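Local structure of C-domain type II peptide synthetase (Streptomyces globisporus, 4ZNM) at residues 318-330 against 448-460. The protein is a free-standing condensation domain of the nonribosomal peptide synthetase type, built on the fold of the CoA-dependent acyltransferases. Residues are numbered along the deposited sequence; the frame is centred on the assembly and turned at random.
Sequences TDLSGCASFREVV and VLENAVARPDAPF
Arg327 and Asp457 form a side-on salt bridge: NE of Arg327 lies 2.7 Å from OD1 of Asp457, and NH2 lies 2.9 Å from OD2. The guanidinium offers NE and NH2 side by side, matching the two carboxylate oxygens, which are met on their syn sides with the flat groups only 23° apart. A bend at chi3 (-56°) turns the long arginine chain into this paired grip.

One direct backbone bond and a bridging water join the start of helix 326-335 to the type I turn Arg455 to Ala458. Within that turn Pro456 presents its O to Arg327 N (2.9 Å), while the water accepts from Phe326 N and donates to Arg455 O. Ser325, the N-cap, uses its short hydroxyl to take Glu328 N.

Apolar side chains pack alongside, and Pro459 CA makes a CA-H...O contact with Ala324 O. With CG anti to its backbone N (chi1 177°), Phe326 lays its ring under Ala452, whose small CB sits 3.4 Å from the ring centroid in a CH-pi contact; Val330 CG2 lies against the opposite face, toward the rim. Phe460 turns its ring edge to Cys323 CB and also touches Leu320 and Val329, although it is poorly ordered.

The buried Phe326-Ala452 contact and the directional two-bond ion pair at the periphery would together fix how the tail sits on the helix start, with its Phe460 end held less firmly.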
# COMPACT_ATOMS: atom_id res chain seq x y z
N THR A 318 -7.12 -20.50 -3.92
CA THR A 318 -6.98 -21.66 -3.04
C THR A 318 -8.30 -22.39 -2.91
O THR A 318 -9.37 -21.78 -2.79
CB THR A 318 -6.50 -21.24 -1.64
OG1 THR A 318 -5.35 -20.42 -1.77
CG2 THR A 318 -6.13 -22.46 -0.79
N ASP A 319 -8.20 -23.72 -2.90
CA ASP A 319 -9.36 -24.59 -2.75
C ASP A 319 -9.43 -25.06 -1.33
O ASP A 319 -8.56 -25.81 -0.90
CB ASP A 319 -9.27 -25.78 -3.69
CG ASP A 319 -10.51 -26.68 -3.62
OD1 ASP A 319 -11.49 -26.30 -2.93
OD2 ASP A 319 -10.49 -27.75 -4.25
N LEU A 320 -10.45 -24.62 -0.62
CA LEU A 320 -10.61 -24.90 0.80
C LEU A 320 -11.47 -26.14 1.03
O LEU A 320 -11.75 -26.50 2.17
CB LEU A 320 -11.26 -23.72 1.52
CG LEU A 320 -10.33 -22.63 2.07
CD1 LEU A 320 -9.54 -21.93 0.97
CD2 LEU A 320 -11.18 -21.64 2.83
N SER A 321 -11.94 -26.75 -0.05
CA SER A 321 -12.83 -27.89 0.11
C SER A 321 -12.07 -29.08 0.68
O SER A 321 -10.99 -29.45 0.20
CB SER A 321 -13.49 -28.28 -1.21
OG SER A 321 -12.55 -28.82 -2.12
N GLY A 322 -12.67 -29.69 1.70
CA GLY A 322 -12.09 -30.86 2.33
C GLY A 322 -11.08 -30.54 3.43
O GLY A 322 -10.53 -31.46 4.03
N CYS A 323 -10.81 -29.25 3.65
CA CYS A 323 -10.02 -28.79 4.79
C CYS A 323 -10.57 -29.24 6.14
O CYS A 323 -11.74 -29.06 6.43
CB CYS A 323 -9.95 -27.27 4.82
SG CYS A 323 -8.61 -26.63 3.84
N ALA A 324 -9.70 -29.77 6.98
CA ALA A 324 -10.12 -30.30 8.27
C ALA A 324 -9.78 -29.34 9.40
O ALA A 324 -10.24 -29.48 10.52
CB ALA A 324 -9.48 -31.67 8.52
N SER A 325 -8.97 -28.33 9.12
CA SER A 325 -8.52 -27.45 10.19
C SER A 325 -8.04 -26.14 9.62
O SER A 325 -7.73 -26.04 8.44
CB SER A 325 -7.38 -28.10 10.96
OG SER A 325 -6.27 -28.25 10.09
N PHE A 326 -7.93 -25.14 10.48
CA PHE A 326 -7.30 -23.92 10.06
C PHE A 326 -5.87 -24.21 9.58
O PHE A 326 -5.41 -23.65 8.59
CB PHE A 326 -7.28 -22.92 11.21
CG PHE A 326 -6.58 -21.66 10.87
CD1 PHE A 326 -7.14 -20.77 9.98
CD2 PHE A 326 -5.35 -21.35 11.41
CE1 PHE A 326 -6.52 -19.61 9.65
CE2 PHE A 326 -4.72 -20.17 11.07
CZ PHE A 326 -5.32 -19.31 10.18
N ARG A 327 -5.17 -25.09 10.28
CA ARG A 327 -3.79 -25.37 9.90
C ARG A 327 -3.69 -25.80 8.44
O ARG A 327 -2.77 -25.40 7.72
CB ARG A 327 -3.16 -26.44 10.80
CG ARG A 327 -1.68 -26.70 10.48
CD ARG A 327 -1.08 -27.75 11.38
NE ARG A 327 -1.24 -27.41 12.79
CZ ARG A 327 -0.49 -26.51 13.42
NH1 ARG A 327 0.47 -25.84 12.77
NH2 ARG A 327 -0.70 -26.28 14.71
N GLU A 328 -4.65 -26.59 7.99
CA GLU A 328 -4.64 -27.03 6.59
C GLU A 328 -4.94 -25.85 5.65
O GLU A 328 -4.39 -25.79 4.55
CB GLU A 328 -5.66 -28.16 6.38
CG GLU A 328 -5.17 -29.48 6.92
CD GLU A 328 -6.17 -30.63 6.77
OE1 GLU A 328 -7.12 -30.55 5.95
OE2 GLU A 328 -6.00 -31.64 7.50
N VAL A 329 -5.78 -24.91 6.06
CA VAL A 329 -6.00 -23.72 5.22
C VAL A 329 -4.67 -22.97 5.03
O VAL A 329 -4.32 -22.55 3.91
CB VAL A 329 -7.06 -22.77 5.81
CG1 VAL A 329 -7.23 -21.55 4.91
CG2 VAL A 329 -8.42 -23.46 5.91
N VAL A 330 -3.91 -22.81 6.11
CA VAL A 330 -2.66 -22.06 6.06
C VAL A 330 -1.67 -22.80 5.15
O VAL A 330 -0.97 -22.18 4.35
CB VAL A 330 -2.07 -21.85 7.48
CG1 VAL A 330 -0.76 -21.05 7.42
CG2 VAL A 330 -3.05 -21.12 8.36
N VAL A 448 -12.36 -14.17 13.76
CA VAL A 448 -11.95 -15.39 13.03
C VAL A 448 -10.48 -15.67 13.31
O VAL A 448 -10.09 -16.80 13.67
CB VAL A 448 -12.22 -15.25 11.52
CG1 VAL A 448 -11.41 -16.26 10.72
CG2 VAL A 448 -13.69 -15.42 11.24
N LEU A 449 -9.65 -14.63 13.17
CA LEU A 449 -8.20 -14.76 13.35
C LEU A 449 -7.87 -15.24 14.76
O LEU A 449 -7.05 -16.13 14.94
CB LEU A 449 -7.49 -13.43 13.06
CG LEU A 449 -6.00 -13.36 13.30
CD1 LEU A 449 -5.29 -14.33 12.38
CD2 LEU A 449 -5.49 -11.94 13.08
N GLU A 450 -8.51 -14.67 15.77
CA GLU A 450 -8.22 -15.08 17.14
C GLU A 450 -8.53 -16.54 17.38
O GLU A 450 -7.74 -17.28 18.00
CB GLU A 450 -9.02 -14.24 18.12
CG GLU A 450 -8.67 -14.49 19.58
CD GLU A 450 -9.38 -13.52 20.51
OE1 GLU A 450 -9.43 -12.31 20.18
OE2 GLU A 450 -9.89 -13.96 21.56
N ASN A 451 -9.68 -16.97 16.90
CA ASN A 451 -10.14 -18.33 17.12
C ASN A 451 -9.32 -19.33 16.31
O ASN A 451 -9.05 -20.44 16.75
CB ASN A 451 -11.61 -18.43 16.77
CG ASN A 451 -12.47 -17.85 17.86
OD1 ASN A 451 -12.19 -18.04 19.05
ND2 ASN A 451 -13.52 -17.13 17.48
N ALA A 452 -8.87 -18.91 15.14
CA ALA A 452 -8.08 -19.78 14.29
C ALA A 452 -6.73 -20.15 14.93
O ALA A 452 -6.36 -21.31 14.92
CB ALA A 452 -7.86 -19.13 12.94
N VAL A 453 -6.00 -19.16 15.46
CA VAL A 453 -4.66 -19.43 15.98
C VAL A 453 -4.74 -20.00 17.39
O VAL A 453 -3.83 -20.69 17.82
CB VAL A 453 -3.77 -18.17 15.96
CG1 VAL A 453 -3.47 -17.74 14.55
CG2 VAL A 453 -4.41 -17.08 16.76
N ALA A 454 -5.84 -19.74 18.09
CA ALA A 454 -6.07 -20.39 19.38
C ALA A 454 -6.36 -21.89 19.22
O ALA A 454 -5.90 -22.69 20.03
CB ALA A 454 -7.22 -19.71 20.12
N ARG A 455 -7.13 -22.28 18.20
CA ARG A 455 -7.44 -23.69 18.01
C ARG A 455 -7.23 -24.13 16.56
O ARG A 455 -8.17 -24.51 15.87
CB ARG A 455 -8.88 -23.98 18.45
CG ARG A 455 -9.08 -23.97 19.96
CD ARG A 455 -10.55 -23.78 20.36
NE ARG A 455 -11.09 -22.51 19.87
CZ ARG A 455 -10.93 -21.33 20.46
NH1 ARG A 455 -10.22 -21.22 21.59
NH2 ARG A 455 -11.46 -20.24 19.92
N PRO A 456 -5.97 -24.09 16.11
CA PRO A 456 -5.63 -24.27 14.69
C PRO A 456 -5.86 -25.68 14.16
O PRO A 456 -5.91 -25.87 12.94
CB PRO A 456 -4.14 -23.92 14.65
CG PRO A 456 -3.63 -24.25 16.04
CD PRO A 456 -4.78 -23.83 16.94
N ASP A 457 -5.99 -26.67 15.04
CA ASP A 457 -6.13 -28.06 14.58
C ASP A 457 -7.56 -28.58 14.78
O ASP A 457 -7.88 -29.73 14.43
CB ASP A 457 -5.10 -28.94 15.29
CG ASP A 457 -3.65 -28.60 14.88
OD1 ASP A 457 -3.24 -29.00 13.76
OD2 ASP A 457 -2.95 -27.91 15.64
N ALA A 458 -8.42 -27.70 15.29
CA ALA A 458 -9.85 -28.01 15.42
C ALA A 458 -10.55 -27.95 14.07
O ALA A 458 -10.09 -27.27 13.16
CB ALA A 458 -10.49 -27.05 16.38
N PRO A 459 -11.71 -28.64 13.93
CA PRO A 459 -12.46 -28.63 12.66
C PRO A 459 -12.94 -27.25 12.26
O PRO A 459 -13.53 -26.56 13.09
CB PRO A 459 -13.65 -29.53 12.94
CG PRO A 459 -13.31 -30.28 14.20
CD PRO A 459 -12.43 -29.38 14.98
N PHE A 460 -12.73 -26.85 11.01
CA PHE A 460 -13.05 -25.50 10.60
C PHE A 460 -14.35 -25.48 9.81
O PHE A 460 -15.24 -24.67 10.08
CB PHE A 460 -11.87 -24.89 9.81
CG PHE A 460 -12.20 -24.44 8.41
CD1 PHE A 460 -13.12 -23.42 8.17
CD2 PHE A 460 -11.55 -25.02 7.33
CE1 PHE A 460 -13.41 -23.01 6.87
CE2 PHE A 460 -11.84 -24.60 6.03
CZ PHE A 460 -12.77 -23.60 5.80
O HOH W 1 -9.20 -24.90 13.14